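PDB 4H7N: aldehyde dehydrogenase from Anabaena variabilis, which probably oxidises aldehydes to carboxylic acids with NAD+ as the electron acceptor. Local coordinates for residues Gln57-Ala62 / Asp89-Ser94; Asp96-Leu101 / Ala448-Phe453; Ala175-Thr178 / Leu182-Val185. One frame throughout, in Å; residues are numbered along the deposited sequence.

Contact 1. Residues Gln57-Ala62 / Asp89-Ser94; sequences QQWKQA and DSFLAS
Lys-60 and Leu-92 bury the larger share of the surface where helices 48-64 and 82-106 pack, and Phe-91 meets Trp-59 beside them. The aliphatic part of the lysine does the touching: its CG lies 3.8 Å from CD2 of Leu-92, the two side chains running obliquely past one another at the level where the backbones come nearest, with CA of Lys-60 7.0 Å from CA of Leu-92. The lysine chain leaves the backbone extended and then bends at its third torsion (chi3 100°), which turns NZ away from the leucine and toward the amide of Gln-57. There NZ donates to OE1 of Gln-57 at 3.2 Å, in the plane of the amide and on a lone pair of the oxygen, while its stronger partner is Asp-96, two residues past the end of 89-94 on the other helix, in a salt bridge.

On the buried side the aromatic pair forms an offset edge-to-face stack. The rim of Phe-91 is directed at the face of the six-membered ring of Trp-59, with the planes at 78°. CZ of Phe-91 sits 4.1 Å from both CH2 and CZ3 of Trp-59. Met-144 of helix 139-144 touches both rings, and Leu-140 also packs on Phe-91.

No hydrogen bond links the two segments directly. The contact is therefore held by dispersion and ring electrostatics, with the lysine serving twice: its methylenes complete the apolar surface, and its ammonium group, turned to Gln-57 and Asp-96, adds a polar clasp between the helices at the partly exposed border.

Contact 2. Residues Asp96-Leu101 / Ala448-Phe453; sequences DRWCGL and AGLKRF
Trp-98 has CG anti to its carbonyl carbon (chi1 -75°), which sends the indole from helix 82-106 toward the short helix 448-451; the backbone of Leu-450 directs CB at that indole, and chi1 -171° swings the leucine branch so that CD1 comes beside the ring. The benzene part of the indole makes the contact. CZ3 of Trp-98 lies 3.7 Å from CB of Leu-450, and CE3 of Trp-98 is 4.0 Å from the leucine's CD1, as the two side chains lie alongside one another, running opposite ways. CH2 of Trp-98 reaches the backbone itself, 4.0 Å from C of Gly-449. A beta carbon on that glycine would sit tightly against the same ring atom.

The Gly-449 peptide is fixed from its oxygen side as well. Arg-452 grips Gly-449 O side-on with two nitrogens: NH2, at 3.1 Å from that oxygen, lies on a lone pair, whereas NE donates from above the carbonyl plane. A salt bridge to Asp-146 and a cation-pi contact with Tyr-230 hold the guanidinium further.

Ile-148, Pro-149 and Leu-152 of helix 147-153 also pack on the indole, and an alanine in place of Trp-98 would probably open a gap between these residues and Leu-450, leaving the Gly-449 backbone less well supported.

This is a buried helix-to-helix contact of the aldehyde dehydrogenase fold, in which a segment late in the chain packs against helix 82-106 from its N-terminal part, with Gly-449 about 10 Å from the side chain of Glu-232, the predicted active-site residue.

Contact 3. Residues Ala175-Thr178 / Leu182-Val185; sequences ALNT and LRDV
After helix 169-176 the chain turns back on itself within a few residues, bringing CA of Asn-177 to 5.6 Å from CA of Arg-183 in the loop that leads to strand 186-188. Leu-176 fills the inner side of this turn. Its CD1 meets CG of Leu-182 at 3.6 Å, the two leucines crossing at about a right angle, and its CG rests 3.9 Å from CA of Arg-183. Trp-59, Leu-186 and Phe-188 also touch Leu-176, while Trp-44 and Thr-55 pack on Leu-182.

On the outer side Asn-177 and Arg-183 lie across each other. The first torsion of the arginine places CG between the backbone nitrogen and the carbonyl carbon (chi1 60°), and a bend at chi3 turns the guanidinium over the asparagine. OD1 of Asn-177 lies over one face of that group, 3.1 Å from NH2 of Arg-183, and the amide and guanidinium planes are 42° apart. Because the oxygen approaches the face, the N-H groups point poorly at it and no hydrogen bond forms.

Just past Leu-176 the turn is closed locally: Ala-175 O accepts from both N and OG1 of Thr-178, the hydroxyl at 2.7 Å.

The chemistry is thus divided between a greasy inner side, where leucine meets leucine, and a polar outer edge where a partial negative charge over a cationic plane probably gives a modest electrostatic attraction without the directionality of a hydrogen bond.

In the fold
Along the chain, contact 1 closes before either of the others opens, and contact 3 falls in the long interval between the two segments of contact 2. Contacts 1 and 2 share helix 82-106, their centres about 15 Å apart, and join directly where Lys-60 and Gln-57 meet Asp-96. Contact 3 lies about 14 Å from contact 1, centre to centre, and touches it through Trp-59 and Ala-62. Contacts 2 and 3 do not touch, their nearest atoms about 10 Å apart. Helix 48-64 packs on helix 82-106 and also on the 175-185 turn, which leads into strand 186-188 of the mixed sheet, so among the three it is contact 1 that links the other two.

Contact 1. Residues Gln57-Ala62 / Asp89-Ser94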
ATOM      1  N   GLN A  57     -15.733 -23.795   0.539  1.00 30.31           N
ATOM      2  CA  GLN A  57     -15.707 -25.159   1.076  1.00 33.18           C
ATOM      3  C   GLN A  57     -16.282 -26.181   0.078  1.00 33.24           C
ATOM      4  O   GLN A  57     -15.822 -27.326   0.044  1.00 33.22           O
ATOM      5  CB  GLN A  57     -16.428 -25.248   2.446  1.00 35.06           C
ATOM      6  CG  GLN A  57     -15.644 -24.486   3.536  1.00 35.04           C
ATOM      7  CD  GLN A  57     -14.344 -25.188   3.973  1.00 35.27           C
ATOM      8  OE1 GLN A  57     -14.272 -26.400   4.069  1.00 39.06           O
ATOM      9  NE2 GLN A  57     -13.330 -24.417   4.261  1.00 35.05           N
ATOM     10  N   GLN A  58     -17.309 -25.798  -0.679  1.00 33.89           N
ATOM     11  CA  GLN A  58     -17.840 -26.672  -1.749  1.00 35.83           C
ATOM     12  C   GLN A  58     -16.761 -26.924  -2.801  1.00 34.00           C
ATOM     13  O   GLN A  58     -16.638 -28.044  -3.291  1.00 33.22           O
ATOM     14  CB  GLN A  58     -19.072 -26.079  -2.468  1.00 37.92           C
ATOM     15  CG  GLN A  58     -20.390 -26.405  -1.844  1.00 43.81           C
ATOM     16  CD  GLN A  58     -21.505 -25.373  -2.078  1.00 47.76           C
ATOM     17  OE1 GLN A  58     -21.394 -24.436  -2.883  1.00 44.96           O
ATOM     18  NE2 GLN A  58     -22.623 -25.570  -1.354  1.00 51.33           N
ATOM     19  N   TRP A  59     -16.011 -25.871  -3.151  1.00 30.68           N
ATOM     20  CA  TRP A  59     -14.896 -25.981  -4.105  1.00 29.25           C
ATOM     21  C   TRP A  59     -13.818 -26.904  -3.533  1.00 29.77           C
ATOM     22  O   TRP A  59     -13.361 -27.840  -4.219  1.00 29.79           O
ATOM     23  CB  TRP A  59     -14.340 -24.590  -4.484  1.00 27.91           C
ATOM     24  CG  TRP A  59     -13.328 -24.619  -5.572  1.00 28.08           C
ATOM     25  CD1 TRP A  59     -13.386 -25.360  -6.715  1.00 27.70           C
ATOM     26  CD2 TRP A  59     -12.124 -23.888  -5.640  1.00 27.85           C
ATOM     27  NE1 TRP A  59     -12.319 -25.116  -7.483  1.00 27.10           N
ATOM     28  CE2 TRP A  59     -11.498 -24.245  -6.848  1.00 26.02           C
ATOM     29  CE3 TRP A  59     -11.503 -22.956  -4.802  1.00 28.45           C
ATOM     30  CZ2 TRP A  59     -10.291 -23.726  -7.239  1.00 26.05           C
ATOM     31  CZ3 TRP A  59     -10.305 -22.443  -5.184  1.00 27.70           C
ATOM     32  CH2 TRP A  59      -9.695 -22.838  -6.395  1.00 26.09           C
ATOM     33  N   LYS A  60     -13.485 -26.726  -2.258  1.00 29.46           N
ATOM     34  CA  LYS A  60     -12.534 -27.599  -1.605  1.00 32.39           C
ATOM     35  C   LYS A  60     -12.987 -29.080  -1.645  1.00 33.23           C
ATOM     36  O   LYS A  60     -12.202 -29.990  -1.945  1.00 31.43           O
ATOM     37  CB  LYS A  60     -12.298 -27.189  -0.148  1.00 33.67           C
ATOM     38  CG  LYS A  60     -11.127 -27.918   0.470  1.00 36.54           C
ATOM     39  CD  LYS A  60     -10.878 -27.563   1.935  1.00 38.81           C
ATOM     40  CE  LYS A  60     -11.444 -28.633   2.823  1.00 43.76           C
ATOM     41  NZ  LYS A  60     -11.677 -28.196   4.211  1.00 46.33           N
ATOM     42  N   GLN A  61     -14.249 -29.316  -1.352  1.00 34.73           N
ATOM     43  CA  GLN A  61     -14.774 -30.672  -1.452  1.00 38.12           C
ATOM     44  C   GLN A  61     -14.613 -31.273  -2.843  1.00 36.42           C
ATOM     45  O   GLN A  61     -14.219 -32.430  -2.961  1.00 34.55           O
ATOM     46  CB  GLN A  61     -16.242 -30.762  -0.988  1.00 42.85           C
ATOM     47  CG  GLN A  61     -16.379 -30.643   0.530  1.00 46.44           C
ATOM     48  CD  GLN A  61     -15.420 -31.579   1.278  1.00 50.29           C
ATOM     49  OE1 GLN A  61     -15.319 -32.786   0.967  1.00 54.35           O
ATOM     50  NE2 GLN A  61     -14.703 -31.032   2.250  1.00 49.44           N
ATOM     51  N   ALA A  62     -14.941 -30.514  -3.880  1.00 33.58           N
ATOM     52  CA  ALA A  62     -14.798 -30.987  -5.247  1.00 34.40           C
ATOM     53  C   ALA A  62     -13.341 -31.284  -5.604  1.00 33.27           C
ATOM     54  O   ALA A  62     -13.070 -32.256  -6.281  1.00 33.23           O
ATOM     55  CB  ALA A  62     -15.390 -29.994  -6.251  1.00 35.43           C
ATOM     56  N   ASP A  89      -1.576 -30.073   0.402  1.00 30.58           N
ATOM     57  CA  ASP A  89      -2.029 -30.027   1.798  1.00 32.86           C
ATOM     58  C   ASP A  89      -2.064 -28.576   2.300  1.00 31.84           C
ATOM     59  O   ASP A  89      -3.016 -28.144   2.945  1.00 33.36           O
ATOM     60  CB  ASP A  89      -1.094 -30.859   2.678  1.00 35.38           C
ATOM     61  CG  ASP A  89      -1.298 -32.365   2.486  1.00 40.33           C
ATOM     62  OD1 ASP A  89      -2.416 -32.786   2.106  1.00 40.12           O
ATOM     63  OD2 ASP A  89      -0.321 -33.125   2.726  1.00 47.71           O
ATOM     64  N   SER A  90      -1.018 -27.846   1.975  1.00 31.10           N
ATOM     65  CA  SER A  90      -0.872 -26.443   2.344  1.00 30.55           C
ATOM     66  C   SER A  90      -1.951 -25.539   1.695  1.00 30.65           C
ATOM     67  O   SER A  90      -2.581 -24.686   2.358  1.00 27.03           O
ATOM     68  CB  SER A  90       0.541 -25.999   2.023  1.00 30.92           C
ATOM     69  OG  SER A  90       0.614 -24.574   1.919  1.00 34.82           O
ATOM     70  N   PHE A  91      -2.208 -25.731   0.411  1.00 30.29           N
ATOM     71  CA  PHE A  91      -3.373 -25.092  -0.260  1.00 29.30           C
ATOM     72  C   PHE A  91      -4.711 -25.385   0.451  1.00 29.08           C
ATOM     73  O   PHE A  91      -5.484 -24.487   0.743  1.00 29.32           O
ATOM     74  CB  PHE A  91      -3.455 -25.579  -1.730  1.00 27.87           C
ATOM     75  CG  PHE A  91      -4.709 -25.169  -2.461  1.00 28.19           C
ATOM     76  CD1 PHE A  91      -5.092 -23.869  -2.525  1.00 30.16           C
ATOM     77  CD2 PHE A  91      -5.472 -26.090  -3.099  1.00 31.39           C
ATOM     78  CE1 PHE A  91      -6.221 -23.494  -3.220  1.00 28.50           C
ATOM     79  CE2 PHE A  91      -6.575 -25.742  -3.803  1.00 29.87           C
ATOM     80  CZ  PHE A  91      -6.946 -24.429  -3.875  1.00 29.66           C
ATOM     81  N   LEU A  92      -4.985 -26.649   0.699  1.00 30.50           N
ATOM     82  CA  LEU A  92      -6.224 -27.026   1.376  1.00 31.87           C
ATOM     83  C   LEU A  92      -6.359 -26.407   2.788  1.00 30.82           C
ATOM     84  O   LEU A  92      -7.435 -25.940   3.161  1.00 29.99           O
ATOM     85  CB  LEU A  92      -6.353 -28.543   1.459  1.00 34.85           C
ATOM     86  CG  LEU A  92      -6.429 -29.268   0.103  1.00 37.13           C
ATOM     87  CD1 LEU A  92      -6.351 -30.769   0.334  1.00 38.89           C
ATOM     88  CD2 LEU A  92      -7.667 -28.905  -0.690  1.00 37.81           C
ATOM     89  N   ALA A  93      -5.279 -26.382   3.548  1.00 29.69           N
ATOM     90  CA  ALA A  93      -5.323 -25.777   4.896  1.00 31.15           C
ATOM     91  C   ALA A  93      -5.477 -24.283   4.805  1.00 29.92           C
ATOM     92  O   ALA A  93      -6.067 -23.650   5.680  1.00 26.24           O
ATOM     93  CB  ALA A  93      -4.088 -26.117   5.722  1.00 31.62           C
ATOM     94  N   SER A  94      -4.934 -23.695   3.748  1.00 27.89           N
ATOM     95  CA  SER A  94      -5.067 -22.259   3.590  1.00 29.38           C
ATOM     96  C   SER A  94      -6.543 -21.846   3.290  1.00 27.48           C
ATOM     97  O   SER A  94      -7.022 -20.820   3.773  1.00 26.60           O
ATOM     98  CB  SER A  94      -4.044 -21.791   2.550  1.00 33.38           C
ATOM     99  OG  SER A  94      -4.405 -20.543   2.068  1.00 44.09           O
TER

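Contact 2. Residues Asp96-Leu101 / Ala448-Phe453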
ATOM      1  N   ASP A  96      -9.147 -23.394   4.498  1.00 28.12           N
ATOM      2  CA  ASP A  96      -9.734 -23.460   5.835  1.00 29.66           C
ATOM      3  C   ASP A  96      -9.384 -22.250   6.702  1.00 29.92           C
ATOM      4  O   ASP A  96     -10.270 -21.657   7.355  1.00 30.21           O
ATOM      5  CB  ASP A  96      -9.337 -24.756   6.565  1.00 31.83           C
ATOM      6  CG  ASP A  96     -10.039 -26.002   5.979  1.00 35.59           C
ATOM      7  OD1 ASP A  96     -10.914 -25.838   5.060  1.00 35.55           O
ATOM      8  OD2 ASP A  96      -9.752 -27.140   6.460  1.00 37.09           O
ATOM      9  N   ARG A  97      -8.104 -21.935   6.761  1.00 29.16           N
ATOM     10  CA  ARG A  97      -7.614 -20.854   7.598  0.80 32.26           C
ATOM     11  C   ARG A  97      -8.221 -19.489   7.248  1.00 29.71           C
ATOM     12  O   ARG A  97      -8.691 -18.748   8.124  1.00 29.83           O
ATOM     13  CB  ARG A  97      -6.099 -20.780   7.500  0.80 35.36           C
ATOM     14  CG  ARG A  97      -5.502 -19.806   8.503  0.80 41.19           C
ATOM     15  CD  ARG A  97      -3.979 -19.780   8.469  0.80 44.17           C
ATOM     16  NE  ARG A  97      -3.408 -19.946   7.132  0.80 46.90           N
ATOM     17  CZ  ARG A  97      -3.192 -18.974   6.240  0.80 49.09           C
ATOM     18  NH1 ARG A  97      -2.647 -19.305   5.068  0.80 44.87           N
ATOM     19  NH2 ARG A  97      -3.529 -17.688   6.490  0.80 50.32           N
ATOM     20  N   TRP A  98      -8.199 -19.140   5.978  1.00 27.81           N
ATOM     21  CA  TRP A  98      -8.849 -17.911   5.542  1.00 26.88           C
ATOM     22  C   TRP A  98     -10.365 -17.920   5.744  1.00 28.81           C
ATOM     23  O   TRP A  98     -10.933 -16.905   6.079  1.00 25.64           O
ATOM     24  CB  TRP A  98      -8.515 -17.609   4.068  1.00 26.82           C
ATOM     25  CG  TRP A  98      -7.136 -17.097   3.902  1.00 26.12           C
ATOM     26  CD1 TRP A  98      -6.101 -17.671   3.207  1.00 26.26           C
ATOM     27  CD2 TRP A  98      -6.611 -15.887   4.478  1.00 27.18           C
ATOM     28  NE1 TRP A  98      -4.971 -16.881   3.333  1.00 26.79           N
ATOM     29  CE2 TRP A  98      -5.269 -15.775   4.078  1.00 27.00           C
ATOM     30  CE3 TRP A  98      -7.167 -14.877   5.254  1.00 28.88           C
ATOM     31  CZ2 TRP A  98      -4.455 -14.713   4.465  1.00 27.63           C
ATOM     32  CZ3 TRP A  98      -6.366 -13.817   5.633  1.00 30.45           C
ATOM     33  CH2 TRP A  98      -5.015 -13.760   5.240  1.00 28.04           C
ATOM     34  N   CYS A  99     -11.031 -19.056   5.522  1.00 29.84           N
ATOM     35  CA  CYS A  99     -12.462 -19.130   5.837  1.00 31.86           C
ATOM     36  C   CYS A  99     -12.741 -18.810   7.316  1.00 30.73           C
ATOM     37  O   CYS A  99     -13.767 -18.174   7.684  1.00 30.81           O
ATOM     38  CB  CYS A  99     -13.026 -20.510   5.492  1.00 34.55           C
ATOM     39  SG  CYS A  99     -13.304 -20.738   3.718  1.00 34.70           S
ATOM     40  N   GLY A 100     -11.835 -19.259   8.165  1.00 30.56           N
ATOM     41  CA  GLY A 100     -11.928 -19.011   9.590  1.00 30.31           C
ATOM     42  C   GLY A 100     -11.722 -17.565   9.954  1.00 31.83           C
ATOM     43  O   GLY A 100     -12.369 -17.052  10.897  1.00 30.98           O
ATOM     44  N   LEU A 101     -10.808 -16.891   9.264  1.00 30.64           N
ATOM     45  CA  LEU A 101     -10.445 -15.536   9.687  1.00 34.03           C
ATOM     46  C   LEU A 101     -11.367 -14.495   9.126  1.00 31.51           C
ATOM     47  O   LEU A 101     -11.553 -13.467   9.727  1.00 32.97           O
ATOM     48  CB  LEU A 101      -9.034 -15.164   9.270  1.00 35.60           C
ATOM     49  CG  LEU A 101      -7.907 -15.937   9.906  1.00 41.77           C
ATOM     50  CD1 LEU A 101      -6.574 -15.520   9.267  1.00 44.47           C
ATOM     51  CD2 LEU A 101      -7.889 -15.780  11.427  1.00 48.43           C
ATOM     52  N   ALA A 448      -3.900  -8.258   7.726  1.00 47.38           N
ATOM     53  CA  ALA A 448      -3.542  -7.324   6.637  1.00 45.70           C
ATOM     54  C   ALA A 448      -3.500  -7.981   5.260  1.00 40.99           C
ATOM     55  O   ALA A 448      -3.725  -7.332   4.251  1.00 43.00           O
ATOM     56  CB  ALA A 448      -2.207  -6.659   6.938  1.00 52.62           C
ATOM     57  N   GLY A 449      -3.250  -9.289   5.236  1.00 35.13           N
ATOM     58  CA  GLY A 449      -3.276 -10.085   4.054  1.00 35.51           C
ATOM     59  C   GLY A 449      -4.657 -10.213   3.401  1.00 36.97           C
ATOM     60  O   GLY A 449      -4.748 -10.528   2.194  1.00 37.70           O
ATOM     61  N   LEU A 450      -5.728  -9.988   4.174  1.00 29.92           N
ATOM     62  CA  LEU A 450      -7.038  -9.953   3.592  1.00 29.23           C
ATOM     63  C   LEU A 450      -7.469  -8.514   3.427  1.00 30.65           C
ATOM     64  O   LEU A 450      -8.068  -8.161   2.451  1.00 25.81           O
ATOM     65  CB  LEU A 450      -8.041 -10.738   4.418  1.00 31.40           C
ATOM     66  CG  LEU A 450      -9.339 -10.853   3.651  1.00 31.16           C
ATOM     67  CD1 LEU A 450      -9.796 -12.266   3.684  1.00 35.55           C
ATOM     68  CD2 LEU A 450     -10.338  -9.910   4.269  1.00 34.33           C
ATOM     69  N   LYS A 451      -7.124  -7.662   4.386  1.00 33.19           N
ATOM     70  CA  LYS A 451      -7.574  -6.294   4.334  1.00 34.95           C
ATOM     71  C   LYS A 451      -6.994  -5.461   3.219  1.00 31.74           C
ATOM     72  O   LYS A 451      -7.600  -4.510   2.755  1.00 30.26           O
ATOM     73  CB  LYS A 451      -7.362  -5.656   5.688  1.00 42.52           C
ATOM     74  CG  LYS A 451      -8.270  -6.303   6.733  1.00 48.17           C
ATOM     75  CD  LYS A 451      -8.155  -5.637   8.102  1.00 57.39           C
ATOM     76  CE  LYS A 451      -9.220  -4.555   8.271  1.00 63.43           C
ATOM     77  NZ  LYS A 451     -10.576  -5.173   8.310  1.00 62.86           N
ATOM     78  N   ARG A 452      -5.852  -5.841   2.694  1.00 28.90           N
ATOM     79  CA  ARG A 452      -5.383  -5.159   1.522  1.00 28.16           C
ATOM     80  C   ARG A 452      -6.367  -5.141   0.342  1.00 26.45           C
ATOM     81  O   ARG A 452      -6.252  -4.269  -0.544  1.00 24.64           O
ATOM     82  CB  ARG A 452      -3.991  -5.647   1.153  1.00 32.47           C
ATOM     83  CG  ARG A 452      -3.932  -6.976   0.541  1.00 31.87           C
ATOM     84  CD  ARG A 452      -2.488  -7.556   0.591  1.00 31.63           C
ATOM     85  NE  ARG A 452      -2.712  -8.989   0.648  1.00 29.59           N
ATOM     86  CZ  ARG A 452      -2.191  -9.933  -0.139  1.00 33.47           C
ATOM     87  NH1 ARG A 452      -1.330  -9.657  -1.097  1.00 31.24           N
ATOM     88  NH2 ARG A 452      -2.521 -11.198   0.084  1.00 34.05           N
ATOM     89  N   PHE A 453      -7.299  -6.100   0.296  1.00 23.95           N
ATOM     90  CA  PHE A 453      -8.239  -6.224  -0.831  1.00 23.39           C
ATOM     91  C   PHE A 453      -9.558  -5.451  -0.640  1.00 23.99           C
ATOM     92  O   PHE A 453     -10.461  -5.599  -1.442  1.00 25.70           O
ATOM     93  CB  PHE A 453      -8.564  -7.708  -1.081  1.00 23.30           C
ATOM     94  CG  PHE A 453      -7.368  -8.504  -1.517  1.00 22.16           C
ATOM     95  CD1 PHE A 453      -6.645  -8.116  -2.611  1.00 21.66           C
ATOM     96  CD2 PHE A 453      -6.900  -9.529  -0.748  1.00 21.97           C
ATOM     97  CE1 PHE A 453      -5.507  -8.829  -3.026  1.00 22.59           C
ATOM     98  CE2 PHE A 453      -5.745 -10.203  -1.096  1.00 20.84           C
ATOM     99  CZ  PHE A 453      -5.061  -9.871  -2.239  1.00 22.52           C
TER

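Contact 3. Residues Ala175-Thr178 / Leu182-Val185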
ATOM      1  N   ALA A 175     -12.965 -28.718 -11.031  1.00 30.17           N
ATOM      2  CA  ALA A 175     -13.680 -28.705  -9.733  1.00 30.36           C
ATOM      3  C   ALA A 175     -14.529 -27.460  -9.631  1.00 30.75           C
ATOM      4  O   ALA A 175     -15.654 -27.471  -9.093  1.00 31.67           O
ATOM      5  CB  ALA A 175     -12.693 -28.759  -8.580  1.00 29.94           C
ATOM      6  N   LEU A 176     -13.951 -26.370 -10.118  1.00 31.63           N
ATOM      7  CA  LEU A 176     -14.559 -25.040 -10.058  1.00 31.80           C
ATOM      8  C   LEU A 176     -15.922 -25.020 -10.762  1.00 34.61           C
ATOM      9  O   LEU A 176     -16.889 -24.417 -10.262  1.00 37.60           O
ATOM     10  CB  LEU A 176     -13.617 -24.016 -10.678  1.00 30.98           C
ATOM     11  CG  LEU A 176     -14.118 -22.592 -10.858  1.00 32.16           C
ATOM     12  CD1 LEU A 176     -14.479 -22.008  -9.501  1.00 31.74           C
ATOM     13  CD2 LEU A 176     -13.090 -21.744 -11.543  1.00 32.43           C
ATOM     14  N   ASN A 177     -16.008 -25.689 -11.905  1.00 36.30           N
ATOM     15  CA  ASN A 177     -17.209 -25.626 -12.714  1.00 37.50           C
ATOM     16  C   ASN A 177     -18.374 -26.373 -12.113  1.00 38.46           C
ATOM     17  O   ASN A 177     -19.446 -26.291 -12.649  1.00 40.28           O
ATOM     18  CB  ASN A 177     -16.953 -26.135 -14.135  1.00 39.68           C
ATOM     19  CG  ASN A 177     -16.174 -25.143 -14.987  1.00 39.98           C
ATOM     20  OD1 ASN A 177     -16.294 -23.927 -14.828  1.00 39.47           O
ATOM     21  ND2 ASN A 177     -15.394 -25.666 -15.909  1.00 38.51           N
ATOM     22  N   THR A 178     -18.179 -27.114 -11.028  1.00 37.43           N
ATOM     23  CA  THR A 178     -19.292 -27.702 -10.291  1.00 37.65           C
ATOM     24  C   THR A 178     -19.843 -26.781  -9.196  1.00 37.24           C
ATOM     25  O   THR A 178     -20.817 -27.132  -8.526  1.00 37.64           O
ATOM     26  CB  THR A 178     -18.875 -29.037  -9.602  1.00 39.00           C
ATOM     27  OG1 THR A 178     -17.942 -28.741  -8.567  1.00 38.91           O
ATOM     28  CG2 THR A 178     -18.188 -29.980 -10.579  1.00 38.56           C
ATOM     29  N   LEU A 182     -19.031 -19.593  -7.783  1.00 33.90           N
ATOM     30  CA  LEU A 182     -17.631 -19.205  -7.843  1.00 31.84           C
ATOM     31  C   LEU A 182     -17.111 -19.162  -9.254  1.00 32.17           C
ATOM     32  O   LEU A 182     -16.132 -18.473  -9.542  1.00 28.92           O
ATOM     33  CB  LEU A 182     -16.821 -20.192  -7.045  1.00 32.12           C
ATOM     34  CG  LEU A 182     -15.369 -19.929  -6.696  1.00 30.99           C
ATOM     35  CD1 LEU A 182     -15.219 -18.669  -5.863  1.00 31.43           C
ATOM     36  CD2 LEU A 182     -14.861 -21.121  -5.917  1.00 33.04           C
ATOM     37  N   ARG A 183     -17.768 -19.894 -10.147  1.00 31.08           N
ATOM     38  CA  ARG A 183     -17.153 -20.223 -11.409  1.00 33.16           C
ATOM     39  C   ARG A 183     -17.152 -19.039 -12.355  1.00 31.63           C
ATOM     40  O   ARG A 183     -16.397 -19.029 -13.290  1.00 33.03           O
ATOM     41  CB  ARG A 183     -17.867 -21.421 -12.090  1.00 38.14           C
ATOM     42  CG  ARG A 183     -19.344 -21.193 -12.393  1.00 42.29           C
ATOM     43  CD  ARG A 183     -19.932 -22.247 -13.339  1.00 49.14           C
ATOM     44  NE  ARG A 183     -19.168 -22.301 -14.594  1.00 53.02           N
ATOM     45  CZ  ARG A 183     -19.412 -23.126 -15.602  1.00 59.52           C
ATOM     46  NH1 ARG A 183     -20.429 -23.993 -15.550  1.00 62.87           N
ATOM     47  NH2 ARG A 183     -18.632 -23.077 -16.673  1.00 62.75           N
ATOM     48  N   ASP A 184     -17.960 -18.028 -12.116  1.00 31.62           N
ATOM     49  CA  ASP A 184     -17.827 -16.811 -12.909  1.00 32.85           C
ATOM     50  C   ASP A 184     -17.041 -15.678 -12.229  1.00 29.95           C
ATOM     51  O   ASP A 184     -16.826 -14.642 -12.848  1.00 29.66           O
ATOM     52  CB  ASP A 184     -19.183 -16.334 -13.337  1.00 36.61           C
ATOM     53  CG  ASP A 184     -19.872 -17.341 -14.252  1.00 40.73           C
ATOM     54  OD1 ASP A 184     -19.260 -17.825 -15.229  1.00 44.65           O
ATOM     55  OD2 ASP A 184     -21.020 -17.653 -13.961  1.00 43.15           O
ATOM     56  N   VAL A 185     -16.542 -15.898 -11.023  1.00 29.72           N
ATOM     57  CA  VAL A 185     -15.681 -14.903 -10.368  1.00 29.09           C
ATOM     58  C   VAL A 185     -14.238 -15.293 -10.120  1.00 28.65           C
ATOM     59  O   VAL A 185     -13.440 -14.424  -9.733  1.00 26.41           O
ATOM     60  CB  VAL A 185     -16.260 -14.344  -9.033  1.00 30.77           C
ATOM     61  CG1 VAL A 185     -17.569 -13.616  -9.300  1.00 31.26           C
ATOM     62  CG2 VAL A 185     -16.402 -15.411  -7.972  1.00 29.97           C
TER